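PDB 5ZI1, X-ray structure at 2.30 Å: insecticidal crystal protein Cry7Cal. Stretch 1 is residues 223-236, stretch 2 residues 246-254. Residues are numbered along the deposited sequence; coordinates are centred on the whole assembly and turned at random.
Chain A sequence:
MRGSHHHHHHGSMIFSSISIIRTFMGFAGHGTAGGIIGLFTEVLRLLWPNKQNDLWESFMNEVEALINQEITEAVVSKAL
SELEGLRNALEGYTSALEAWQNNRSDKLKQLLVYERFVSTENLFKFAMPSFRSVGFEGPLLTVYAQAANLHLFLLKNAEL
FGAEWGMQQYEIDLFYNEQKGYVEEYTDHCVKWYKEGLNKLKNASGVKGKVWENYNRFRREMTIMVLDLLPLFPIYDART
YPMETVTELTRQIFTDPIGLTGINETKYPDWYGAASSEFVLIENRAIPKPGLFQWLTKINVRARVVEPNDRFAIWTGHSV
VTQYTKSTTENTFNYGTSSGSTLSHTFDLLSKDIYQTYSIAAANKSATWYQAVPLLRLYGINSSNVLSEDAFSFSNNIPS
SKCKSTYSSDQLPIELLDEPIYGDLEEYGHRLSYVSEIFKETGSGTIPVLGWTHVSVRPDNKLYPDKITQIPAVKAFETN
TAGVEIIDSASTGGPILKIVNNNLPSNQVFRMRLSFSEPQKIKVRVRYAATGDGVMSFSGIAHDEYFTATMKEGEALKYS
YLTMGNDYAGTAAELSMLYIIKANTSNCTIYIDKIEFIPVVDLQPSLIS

Stretch 1 (223-236) TIMVLDLLPLFPIY
Stretch 2 246-254: VTELTRQIF

A two-pronged salt bridge between Asp228 and Arg251 is the centre of this contact, and it is the only hydrogen-bonded link between the two stretches. Arg251 NE donates to Asp228 OD1 at 2.8 Å and 169°. Arg251 NH2 donates to Asp228 OD2 at 2.8 Å and 172°. Both bonds are nearly straight, so the carboxylate meets the guanidinium edge-on, near its plane. Asp228 has chi1 m (-71°) and chi2 -15°. Arg251 runs p, m, t, with chi4 at -79°.

Thr223 (m) lies over one face of the guanidinium, with its CG2 3.6 Å from Arg251 NE. Thr223 CG2 is also 3.8 Å from Ile253 CG2. Ile224 (m, t) starts out sideways, but its end comes nearer, and its CG1 makes an apolar contact with Ile253 CD1 at 4.2 Å. Ile253 is p, t.

Stretch 1 opens in a helix that begins earlier in the chain. It has a wider pi-type turn at 223-227: Asp228 N bonds to Thr223 O at 2.8 Å. Residues 228-231 keep helical phi/psi without the regular bonds. A type I turn spans Leu227 to Leu230, with Leu230 N 2.9 Å from Leu227 O. A weakly bonded helix follows at about 232-235.

Stretch 2 is extended for most of its length. Thr250 interrupts this at phi/psi -93/2, before Arg251 at -73/146. Ile253 and Phe254 are strand. The stretches run in opposite directions. Thr223 CA is 8.0 Å from Ile253 CA, and Asp228 CA is 7.2 Å from Leu249 CA.

Leu249 (m, t) points toward stretch 1 and packs beside the salt bridge and on Pro231. Leu249 CD1 is 3.7 Å from Asp228 CG, and Leu249 CD2 makes an apolar contact with Pro231 CG at 3.9 Å. Farther along, Ile235 CD1 (m, t) meets Thr247 CG2 (p) at 3.4 Å. Together the stretches bury 374 Å².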

# COMPACT_ATOMS: atom_id res chain seq x y z
N THR A 223 1.46 6.55 3.04
CA THR A 223 1.22 5.17 2.63
C THR A 223 2.38 4.66 1.79
O THR A 223 2.93 3.58 2.05
CB THR A 223 -0.10 5.10 1.87
OG1 THR A 223 -1.17 5.44 2.77
CG2 THR A 223 -0.35 3.72 1.28
N ILE A 224 2.80 5.47 0.80
CA ILE A 224 3.90 5.11 -0.08
C ILE A 224 5.23 5.16 0.66
O ILE A 224 6.09 4.30 0.46
CB ILE A 224 3.92 6.06 -1.29
CG1 ILE A 224 2.68 5.86 -2.17
CG2 ILE A 224 5.21 5.89 -2.10
CD1 ILE A 224 2.63 6.82 -3.34
N MET A 225 5.46 6.19 1.46
CA MET A 225 6.76 6.33 2.11
C MET A 225 6.92 5.38 3.30
O MET A 225 8.01 4.84 3.50
CB MET A 225 6.98 7.77 2.55
CG MET A 225 7.43 8.69 1.41
SD MET A 225 7.90 10.35 2.00
CE MET A 225 6.29 11.15 1.96
N VAL A 226 5.85 5.16 4.07
CA VAL A 226 6.00 4.40 5.31
C VAL A 226 5.18 3.11 5.33
O VAL A 226 5.75 2.04 5.52
CB VAL A 226 5.65 5.29 6.51
CG1 VAL A 226 5.74 4.46 7.82
CG2 VAL A 226 6.58 6.47 6.55
N LEU A 227 3.85 3.19 5.16
CA LEU A 227 3.02 2.03 5.44
C LEU A 227 3.35 0.85 4.52
O LEU A 227 3.34 -0.31 4.96
CB LEU A 227 1.53 2.36 5.30
CG LEU A 227 0.99 3.52 6.11
CD1 LEU A 227 -0.55 3.58 5.97
CD2 LEU A 227 1.44 3.39 7.57
N ASP A 228 3.65 1.13 3.25
CA ASP A 228 3.95 0.07 2.30
C ASP A 228 5.20 -0.71 2.68
O ASP A 228 5.42 -1.81 2.18
CB ASP A 228 4.09 0.65 0.88
CG ASP A 228 2.75 1.10 0.29
OD1 ASP A 228 1.69 0.72 0.83
OD2 ASP A 228 2.75 1.83 -0.74
N LEU A 229 6.05 -0.15 3.56
CA LEU A 229 7.18 -0.90 4.09
C LEU A 229 6.75 -1.97 5.08
O LEU A 229 7.39 -3.01 5.17
CB LEU A 229 8.16 0.04 4.80
CG LEU A 229 9.07 0.96 3.99
CD1 LEU A 229 9.90 1.78 4.99
CD2 LEU A 229 9.97 0.17 3.04
N LEU A 230 5.67 -1.73 5.85
CA LEU A 230 5.36 -2.53 7.04
C LEU A 230 4.96 -3.98 6.74
O LEU A 230 5.28 -4.86 7.54
CB LEU A 230 4.27 -1.86 7.87
CG LEU A 230 4.62 -0.44 8.35
CD1 LEU A 230 3.52 0.17 9.18
CD2 LEU A 230 5.93 -0.43 9.11
N PRO A 231 4.29 -4.28 5.62
CA PRO A 231 4.03 -5.71 5.32
C PRO A 231 5.29 -6.51 5.09
O PRO A 231 5.28 -7.73 5.28
CB PRO A 231 3.16 -5.65 4.06
CG PRO A 231 2.59 -4.27 4.04
CD PRO A 231 3.60 -3.39 4.68
N LEU A 232 6.39 -5.88 4.69
CA LEU A 232 7.62 -6.63 4.45
C LEU A 232 8.30 -7.04 5.74
O LEU A 232 8.99 -8.06 5.75
CB LEU A 232 8.57 -5.80 3.61
CG LEU A 232 8.05 -5.55 2.20
CD1 LEU A 232 8.78 -4.41 1.52
CD2 LEU A 232 8.19 -6.82 1.40
N PHE A 233 8.13 -6.26 6.81
CA PHE A 233 8.87 -6.50 8.05
C PHE A 233 8.79 -7.95 8.54
O PHE A 233 9.85 -8.55 8.75
CB PHE A 233 8.40 -5.52 9.13
CG PHE A 233 8.86 -4.08 8.91
CD1 PHE A 233 9.54 -3.73 7.76
CD2 PHE A 233 8.62 -3.10 9.86
CE1 PHE A 233 9.96 -2.43 7.56
CE2 PHE A 233 9.05 -1.81 9.68
CZ PHE A 233 9.71 -1.46 8.52
N PRO A 234 7.62 -8.57 8.69
CA PRO A 234 7.61 -9.99 9.07
C PRO A 234 8.21 -10.92 8.02
O PRO A 234 8.67 -12.00 8.37
CB PRO A 234 6.12 -10.29 9.29
CG PRO A 234 5.42 -8.97 9.26
CD PRO A 234 6.26 -8.09 8.40
N ILE A 235 8.21 -10.54 6.73
CA ILE A 235 8.80 -11.43 5.73
C ILE A 235 10.32 -11.50 5.86
O ILE A 235 10.93 -12.46 5.39
CB ILE A 235 8.33 -10.99 4.33
CG1 ILE A 235 6.84 -11.28 4.20
CG2 ILE A 235 9.09 -11.71 3.22
CD1 ILE A 235 6.19 -10.51 3.16
N TYR A 236 10.96 -10.54 6.55
CA TYR A 236 12.39 -10.68 6.76
C TYR A 236 12.72 -11.78 7.77
O TYR A 236 13.90 -12.05 8.01
CB TYR A 236 13.00 -9.36 7.24
CG TYR A 236 12.93 -8.20 6.27
CD1 TYR A 236 13.13 -8.38 4.91
CD2 TYR A 236 12.65 -6.92 6.73
CE1 TYR A 236 13.06 -7.31 4.04
CE2 TYR A 236 12.57 -5.85 5.86
CZ TYR A 236 12.77 -6.05 4.52
OH TYR A 236 12.70 -4.98 3.66
N VAL A 246 5.70 -14.01 -2.50
CA VAL A 246 5.06 -13.06 -3.41
C VAL A 246 3.95 -12.36 -2.65
O VAL A 246 3.01 -13.01 -2.15
CB VAL A 246 4.53 -13.75 -4.67
CG1 VAL A 246 3.78 -12.74 -5.53
CG2 VAL A 246 5.68 -14.36 -5.44
N THR A 247 4.03 -11.03 -2.57
CA THR A 247 3.10 -10.26 -1.77
C THR A 247 2.40 -9.18 -2.59
O THR A 247 2.86 -8.78 -3.67
CB THR A 247 3.84 -9.63 -0.60
OG1 THR A 247 4.84 -8.76 -1.14
CG2 THR A 247 4.52 -10.72 0.20
N GLU A 248 1.27 -8.71 -2.06
CA GLU A 248 0.47 -7.68 -2.71
C GLU A 248 0.05 -6.62 -1.70
O GLU A 248 -0.26 -6.95 -0.55
CB GLU A 248 -0.79 -8.27 -3.36
CG GLU A 248 -0.59 -9.60 -4.07
CD GLU A 248 -1.83 -10.00 -4.89
OE1 GLU A 248 -2.96 -9.91 -4.35
OE2 GLU A 248 -1.67 -10.38 -6.09
N LEU A 249 0.03 -5.36 -2.15
CA LEU A 249 -0.50 -4.23 -1.40
C LEU A 249 -1.89 -3.91 -1.92
O LEU A 249 -2.03 -3.34 -3.01
CB LEU A 249 0.40 -3.00 -1.56
CG LEU A 249 1.87 -3.14 -1.24
CD1 LEU A 249 2.64 -1.95 -1.81
CD2 LEU A 249 2.07 -3.26 0.29
N THR A 250 -2.92 -4.23 -1.16
CA THR A 250 -4.29 -4.06 -1.62
C THR A 250 -4.91 -2.72 -1.25
O THR A 250 -6.10 -2.52 -1.51
CB THR A 250 -5.16 -5.17 -1.04
OG1 THR A 250 -5.12 -5.08 0.39
CG2 THR A 250 -4.66 -6.54 -1.48
N ARG A 251 -4.17 -1.84 -0.60
CA ARG A 251 -4.75 -0.59 -0.12
C ARG A 251 -5.02 0.36 -1.29
O ARG A 251 -4.28 0.39 -2.27
CB ARG A 251 -3.83 0.07 0.90
CG ARG A 251 -2.67 0.90 0.36
CD ARG A 251 -1.67 0.06 -0.39
NE ARG A 251 -0.53 0.82 -0.92
CZ ARG A 251 -0.54 1.55 -2.04
NH1 ARG A 251 -1.66 1.68 -2.77
NH2 ARG A 251 0.56 2.17 -2.42
N GLN A 252 -6.10 1.13 -1.18
CA GLN A 252 -6.49 2.10 -2.19
C GLN A 252 -6.17 3.51 -1.68
O GLN A 252 -6.57 3.87 -0.58
CB GLN A 252 -7.98 1.97 -2.50
CG GLN A 252 -8.56 2.97 -3.52
CD GLN A 252 -10.03 2.69 -3.80
OE1 GLN A 252 -10.39 2.19 -4.86
NE2 GLN A 252 -10.89 2.98 -2.82
N ILE A 253 -5.49 4.30 -2.50
CA ILE A 253 -5.21 5.69 -2.15
C ILE A 253 -5.77 6.63 -3.21
O ILE A 253 -6.01 6.24 -4.36
CB ILE A 253 -3.72 5.94 -1.94
CG1 ILE A 253 -2.93 5.53 -3.17
CG2 ILE A 253 -3.23 5.22 -0.66
CD1 ILE A 253 -1.43 5.49 -2.89
N PHE A 254 -5.99 7.88 -2.80
CA PHE A 254 -6.66 8.88 -3.63
C PHE A 254 -5.75 10.06 -3.91
O PHE A 254 -5.13 10.60 -2.98
CB PHE A 254 -7.96 9.36 -2.99
CG PHE A 254 -9.06 8.34 -3.07
CD1 PHE A 254 -9.08 7.24 -2.20
CD2 PHE A 254 -10.05 8.45 -4.05
CE1 PHE A 254 -10.09 6.29 -2.26
CE2 PHE A 254 -11.06 7.50 -4.13
CZ PHE A 254 -11.07 6.40 -3.24